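Local coordinates for uncharacterized protein (PDB 4KT3) that hydrolyses glycosidic bonds of peptidoglycan as a type VI secretion effector with a glucosaminidase-like, lysozyme-clan domain, here bound to its immunity protein, at residues Leu81-Ser86 and Lys107-Asp112; Leu63-Gln68 and Arg162-Ile167. One frame throughout, in Å; residues are numbered along the deposited sequence.

Contact 1 (Leu81-Ser86 and Lys107-Asp112)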
loop_
_atom_site.group_PDB
_atom_site.type_symbol
_atom_site.label_atom_id
_atom_site.label_comp_id
_atom_site.label_asym_id
_atom_site.label_seq_id
_atom_site.Cartn_x
_atom_site.Cartn_y
_atom_site.Cartn_z
ATOM N N LEU A 81 15.324 3.535 -1.488
ATOM C CA LEU A 81 15.783 4.631 -0.615
ATOM C C LEU A 81 15.736 4.283 0.873
ATOM O O LEU A 81 16.078 5.114 1.724
ATOM C CB LEU A 81 14.962 5.902 -0.858
ATOM C CG LEU A 81 14.754 6.319 -2.315
ATOM C CD1 LEU A 81 13.967 7.625 -2.381
ATOM C CD2 LEU A 81 16.068 6.447 -3.069
ATOM N N ASN A 82 15.333 3.057 1.182
ATOM C CA ASN A 82 15.165 2.603 2.565
ATOM C C ASN A 82 14.253 3.512 3.372
ATOM O O ASN A 82 14.386 3.605 4.586
ATOM C CB ASN A 82 16.513 2.463 3.280
ATOM C CG ASN A 82 17.407 1.446 2.635
ATOM O OD1 ASN A 82 16.978 0.346 2.299
ATOM N ND2 ASN A 82 18.668 1.797 2.465
ATOM N N ASN A 83 13.327 4.186 2.699
ATOM C CA ASN A 83 12.456 5.128 3.390
ATOM C C ASN A 83 11.100 4.471 3.573
ATOM O O ASN A 83 10.206 4.630 2.731
ATOM C CB ASN A 83 12.369 6.431 2.599
ATOM C CG ASN A 83 11.531 7.501 3.284
ATOM O OD1 ASN A 83 10.861 7.267 4.294
ATOM N ND2 ASN A 83 11.543 8.701 2.701
ATOM N N TYR A 84 10.966 3.726 4.670
ATOM C CA TYR A 84 9.773 2.903 4.903
ATOM C C TYR A 84 8.620 3.686 5.532
ATOM O O TYR A 84 7.562 3.125 5.782
ATOM C CB TYR A 84 10.121 1.654 5.716
ATOM C CG TYR A 84 10.883 0.621 4.938
ATOM C CD1 TYR A 84 12.250 0.747 4.730
ATOM C CD2 TYR A 84 10.245 -0.496 4.418
ATOM C CE1 TYR A 84 12.956 -0.206 4.009
ATOM C CE2 TYR A 84 10.940 -1.441 3.703
ATOM C CZ TYR A 84 12.293 -1.289 3.496
ATOM O OH TYR A 84 12.988 -2.240 2.769
ATOM N N PHE A 85 8.812 4.986 5.748
ATOM C CA PHE A 85 7.755 5.837 6.297
ATOM C C PHE A 85 7.409 6.969 5.340
ATOM O O PHE A 85 6.679 7.902 5.698
ATOM C CB PHE A 85 8.176 6.335 7.694
ATOM C CG PHE A 85 8.214 5.222 8.700
ATOM C CD1 PHE A 85 9.323 4.393 8.789
ATOM C CD2 PHE A 85 7.115 4.948 9.502
ATOM C CE1 PHE A 85 9.340 3.330 9.651
ATOM C CE2 PHE A 85 7.140 3.882 10.389
ATOM C CZ PHE A 85 8.256 3.074 10.456
ATOM N N SER A 86 7.916 6.843 4.108
ATOM C CA SER A 86 7.745 7.842 3.052
ATOM C C SER A 86 7.875 9.275 3.568
ATOM O O SER A 86 7.064 10.150 3.243
ATOM C CB SER A 86 6.411 7.644 2.319
ATOM O OG SER A 86 6.369 6.359 1.724
ATOM N N LYS A 107 10.468 16.553 -2.265
ATOM C CA LYS A 107 11.469 15.504 -2.256
ATOM C C LYS A 107 11.191 14.549 -1.109
ATOM O O LYS A 107 10.602 14.935 -0.100
ATOM C CB LYS A 107 12.866 16.101 -2.132
ATOM C CG LYS A 107 13.272 16.950 -3.329
ATOM C CD LYS A 107 14.771 17.170 -3.341
ATOM C CE LYS A 107 15.201 18.135 -4.426
ATOM N NZ LYS A 107 16.673 18.347 -4.380
ATOM N N VAL A 108 11.596 13.295 -1.285
ATOM C CA VAL A 108 11.542 12.314 -0.211
ATOM C C VAL A 108 12.953 11.952 0.236
ATOM O O VAL A 108 13.909 11.959 -0.552
ATOM C CB VAL A 108 10.762 11.027 -0.593
ATOM C CG1 VAL A 108 9.287 11.351 -0.825
ATOM C CG2 VAL A 108 11.351 10.367 -1.826
ATOM N N ALA A 109 13.065 11.640 1.511
ATOM C CA ALA A 109 14.351 11.340 2.122
ATOM C C ALA A 109 14.884 9.970 1.717
ATOM O O ALA A 109 14.121 9.056 1.399
ATOM C CB ALA A 109 14.214 11.398 3.622
ATOM N N LYS A 110 16.210 9.845 1.761
ATOM C CA LYS A 110 16.890 8.555 1.642
ATOM C C LYS A 110 17.531 8.248 2.993
ATOM O O LYS A 110 18.003 9.162 3.671
ATOM C CB LYS A 110 18.000 8.621 0.592
ATOM C CG LYS A 110 17.588 9.128 -0.761
ATOM C CD LYS A 110 18.771 9.101 -1.724
ATOM C CE LYS A 110 18.347 9.482 -3.133
ATOM N NZ LYS A 110 19.435 9.261 -4.128
ATOM N N PHE A 111 17.544 6.970 3.365
ATOM C CA PHE A 111 18.154 6.506 4.611
ATOM C C PHE A 111 19.102 5.326 4.403
ATOM O O PHE A 111 19.102 4.686 3.345
ATOM C CB PHE A 111 17.071 6.096 5.611
ATOM C CG PHE A 111 16.145 7.206 5.978
ATOM C CD1 PHE A 111 16.521 8.138 6.930
ATOM C CD2 PHE A 111 14.913 7.340 5.360
ATOM C CE1 PHE A 111 15.691 9.173 7.254
ATOM C CE2 PHE A 111 14.075 8.370 5.692
ATOM C CZ PHE A 111 14.464 9.298 6.635
ATOM N N ASP A 112 19.875 5.011 5.440
ATOM C CA ASP A 112 20.773 3.851 5.409
ATOM C C ASP A 112 20.045 2.518 5.549
ATOM O O ASP A 112 20.568 1.474 5.134
ATOM C CB ASP A 112 21.809 3.952 6.529
ATOM C CG ASP A 112 22.986 4.839 6.181
ATOM O OD1 ASP A 112 23.434 4.848 5.020
ATOM O OD2 ASP A 112 23.484 5.519 7.105
#
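Three hydrogen bonds tie the last helical residue, L81, and the loop residues N82 and N83 to A109 and F111 of segment 107-112, which carries strand 108-110. In the one backbone bond, F111 N gives its hydrogen to L81 O over 2.9 Å, with 172° at the hydrogen and the donor nearly on the C=O axis. The same carbonyl also lies 3.5 Å from K110 CA, a CA-H...O contact. N82 has left the helix with positive phi, and its amide nitrogen ND2 binds F111 O at 3.1 Å; the acceptor lies in the N82 amide plane, whereas ND2 stands above the plane of the F111 carbonyl.

N83 takes a different side-chain conformation from its neighbour. Its CG is anti to the backbone N (chi1 -177°), and ND2 binds A109 O at 2.9 Å. This bond is bent to 138° at the hydrogen and tilted from both planes. The same amide stands nearly perpendicular to the F111 ring and meets it at the edge: N83 CG is 3.6 Å from F111 CE2.

L81 supplies the apolar part with its two methyl groups. CD1 touches V108 CG2 at 3.8 Å, the side chains crossing at about a right angle, while CD2 lies 3.8 Å from CE of the extended K110 chain.

N83 OD1 accepts from M87 N, so backbone groups hold this asparagine amide at both ends and fix the loop after the helix to the strand. A109 and M87 also share backbone bonding, and strand 108-110 pairs antiparallel with strand 96-98. The contact thus joins the end of helix 76-81, whose I77 touches V108, to the two-stranded sheet, with S117 and S120 of helix 114-129 packed on F111.

Contact 2 (Leu63-Gln68 and Arg162-Ile167)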
loop_
_atom_site.group_PDB
_atom_site.type_symbol
_atom_site.label_atom_id
_atom_site.label_comp_id
_atom_site.label_asym_id
_atom_site.label_seq_id
_atom_site.Cartn_x
_atom_site.Cartn_y
_atom_site.Cartn_z
ATOM N N LEU A 63 4.872 -0.772 12.989
ATOM C CA LEU A 63 5.081 -1.651 11.855
ATOM C C LEU A 63 3.927 -1.524 10.856
ATOM O O LEU A 63 4.135 -1.577 9.643
ATOM C CB LEU A 63 5.243 -3.088 12.353
ATOM C CG LEU A 63 5.547 -4.165 11.304
ATOM C CD1 LEU A 63 6.782 -3.841 10.471
ATOM C CD2 LEU A 63 5.716 -5.538 11.967
ATOM N N GLY A 64 2.718 -1.336 11.376
ATOM C CA GLY A 64 1.539 -1.094 10.549
ATOM C C GLY A 64 1.676 0.179 9.732
ATOM O O GLY A 64 1.310 0.214 8.553
ATOM N N LEU A 65 2.181 1.240 10.355
ATOM C CA LEU A 65 2.436 2.474 9.622
ATOM C C LEU A 65 3.447 2.223 8.501
ATOM O O LEU A 65 3.226 2.662 7.364
ATOM C CB LEU A 65 2.879 3.614 10.537
ATOM C CG LEU A 65 3.171 4.938 9.817
ATOM C CD1 LEU A 65 1.964 5.459 9.045
ATOM C CD2 LEU A 65 3.658 5.979 10.827
ATOM N N ALA A 66 4.523 1.495 8.787
ATOM C CA ALA A 66 5.490 1.185 7.736
ATOM C C ALA A 66 4.832 0.369 6.605
ATOM O O ALA A 66 5.130 0.579 5.433
ATOM C CB ALA A 66 6.678 0.450 8.304
ATOM N N ALA A 67 3.966 -0.580 6.954
ATOM C CA ALA A 67 3.281 -1.391 5.938
ATOM C C ALA A 67 2.415 -0.520 5.018
ATOM O O ALA A 67 2.340 -0.759 3.814
ATOM C CB ALA A 67 2.429 -2.463 6.596
ATOM N N GLN A 68 1.723 0.444 5.608
ATOM C CA GLN A 68 0.919 1.417 4.875
ATOM C C GLN A 68 1.773 2.277 3.935
ATOM O O GLN A 68 1.429 2.485 2.776
ATOM C CB GLN A 68 0.205 2.310 5.900
ATOM C CG GLN A 68 -0.271 3.678 5.413
ATOM C CD GLN A 68 -1.459 3.615 4.468
ATOM O OE1 GLN A 68 -1.707 2.602 3.810
ATOM N NE2 GLN A 68 -2.197 4.724 4.382
ATOM N N ARG A 162 -9.621 4.748 10.337
ATOM C CA ARG A 162 -10.135 3.390 10.344
ATOM C C ARG A 162 -9.326 2.525 9.381
ATOM O O ARG A 162 -9.054 1.352 9.662
ATOM C CB ARG A 162 -11.612 3.379 9.971
ATOM C CG ARG A 162 -12.268 2.015 10.060
ATOM C CD ARG A 162 -12.385 1.545 11.500
ATOM N NE ARG A 162 -11.286 0.668 11.884
ATOM C CZ ARG A 162 -11.059 0.249 13.127
ATOM N NH1 ARG A 162 -11.851 0.635 14.120
ATOM N NH2 ARG A 162 -10.036 -0.553 13.379
ATOM N N TYR A 163 -8.950 3.104 8.239
ATOM C CA TYR A 163 -8.166 2.389 7.243
ATOM C C TYR A 163 -6.795 1.996 7.821
ATOM O O TYR A 163 -6.371 0.846 7.707
ATOM C CB TYR A 163 -8.027 3.234 5.964
ATOM C CG TYR A 163 -7.226 2.566 4.859
ATOM C CD1 TYR A 163 -5.858 2.768 4.747
ATOM C CD2 TYR A 163 -7.838 1.735 3.937
ATOM C CE1 TYR A 163 -5.116 2.142 3.746
ATOM C CE2 TYR A 163 -7.112 1.116 2.930
ATOM C CZ TYR A 163 -5.755 1.327 2.839
ATOM O OH TYR A 163 -5.022 0.723 1.849
ATOM N N LEU A 164 -6.111 2.943 8.461
ATOM C CA LEU A 164 -4.806 2.646 9.034
ATOM C C LEU A 164 -4.951 1.684 10.213
ATOM O O LEU A 164 -4.139 0.776 10.382
ATOM C CB LEU A 164 -4.107 3.923 9.493
ATOM C CG LEU A 164 -2.746 3.751 10.186
ATOM C CD1 LEU A 164 -1.777 2.975 9.323
ATOM C CD2 LEU A 164 -2.157 5.109 10.503
ATOM N N ALA A 165 -5.975 1.895 11.033
ATOM C CA ALA A 165 -6.191 1.037 12.187
ATOM C C ALA A 165 -6.388 -0.417 11.746
ATOM O O ALA A 165 -5.906 -1.345 12.401
ATOM C CB ALA A 165 -7.386 1.532 13.013
ATOM N N ASP A 166 -7.077 -0.617 10.627
ATOM C CA ASP A 166 -7.275 -1.962 10.091
ATOM C C ASP A 166 -5.953 -2.594 9.655
ATOM O O ASP A 166 -5.741 -3.792 9.851
ATOM C CB ASP A 166 -8.269 -1.951 8.927
ATOM C CG ASP A 166 -9.710 -1.780 9.393
ATOM O OD1 ASP A 166 -9.958 -1.861 10.618
ATOM O OD2 ASP A 166 -10.597 -1.574 8.533
ATOM N N ILE A 167 -5.064 -1.794 9.069
ATOM C CA ILE A 167 -3.735 -2.295 8.697
ATOM C C ILE A 167 -2.953 -2.705 9.942
ATOM O O ILE A 167 -2.291 -3.749 9.952
ATOM C CB ILE A 167 -2.941 -1.250 7.897
ATOM C CG1 ILE A 167 -3.563 -1.101 6.506
ATOM C CG2 ILE A 167 -1.483 -1.657 7.767
ATOM C CD1 ILE A 167 -2.969 0.029 5.687
HETATM O O HOH W 1 -2.753 2.369 1.259
#
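G64 and I167 bring the two helices nearest, with their CA atoms 5.7 Å apart. The short axes approach to 9.1 Å at 113°, and no hydrogen bond joins the segments directly. Here the packing is close, a methyl against a backbone carbonyl and methyl against methyl: I167 CG2, anti to the backbone N, lies 3.5 Å from G64 O and also touches A67 CB. L164 CD1 lies 4.0 Å from Q68 CB, and the L164 and L65 side chains both touch L142 of helix 135-144.

At the other side the contact becomes polar and hydrated. A chi2 of 72° bends the Q68 chain and turns CD aside. Q68 OE1 sits in the plane of the Y163 ring at its edge, 3.4 Å from both Y163 CE1 and I167 CD1; the amide and ring planes are 52° apart. A water donates to both Q68 OE1, at 2.8 Å, and Y163 OH. In the immunity chain, a putative lipoprotein, Y79 O accepts from Q68 NE2, while E94 and N96 bond Y163 OH.

With direct bonds to the partner chain and a bridging water between the helices, the polar side belongs to the effector-immunity interface, whereas the helix crossing itself rests on van der Waals contacts.

Both contacts are largely buried in the glucosaminidase-like part of the chain, on opposite sides of the chain's centre, with their own centres about 18 Å apart. Contact 2 lies deeper, its centre about 7 Å from the chain centre against 12 Å for contact 1. It joins two helices without a direct hydrogen bond, whereas contact 1 ties a helix end and loop to the segment carrying strand 108-110 with three. Along the sequence contact 1 is nested inside the loop that contact 2 closes. They meet through packing: F85 CZ lies 3.7 Å from A66 CB. Each also reaches the immunity chain, whose Y79 meets S86 through its hydroxyl and Q68 through its backbone carbonyl.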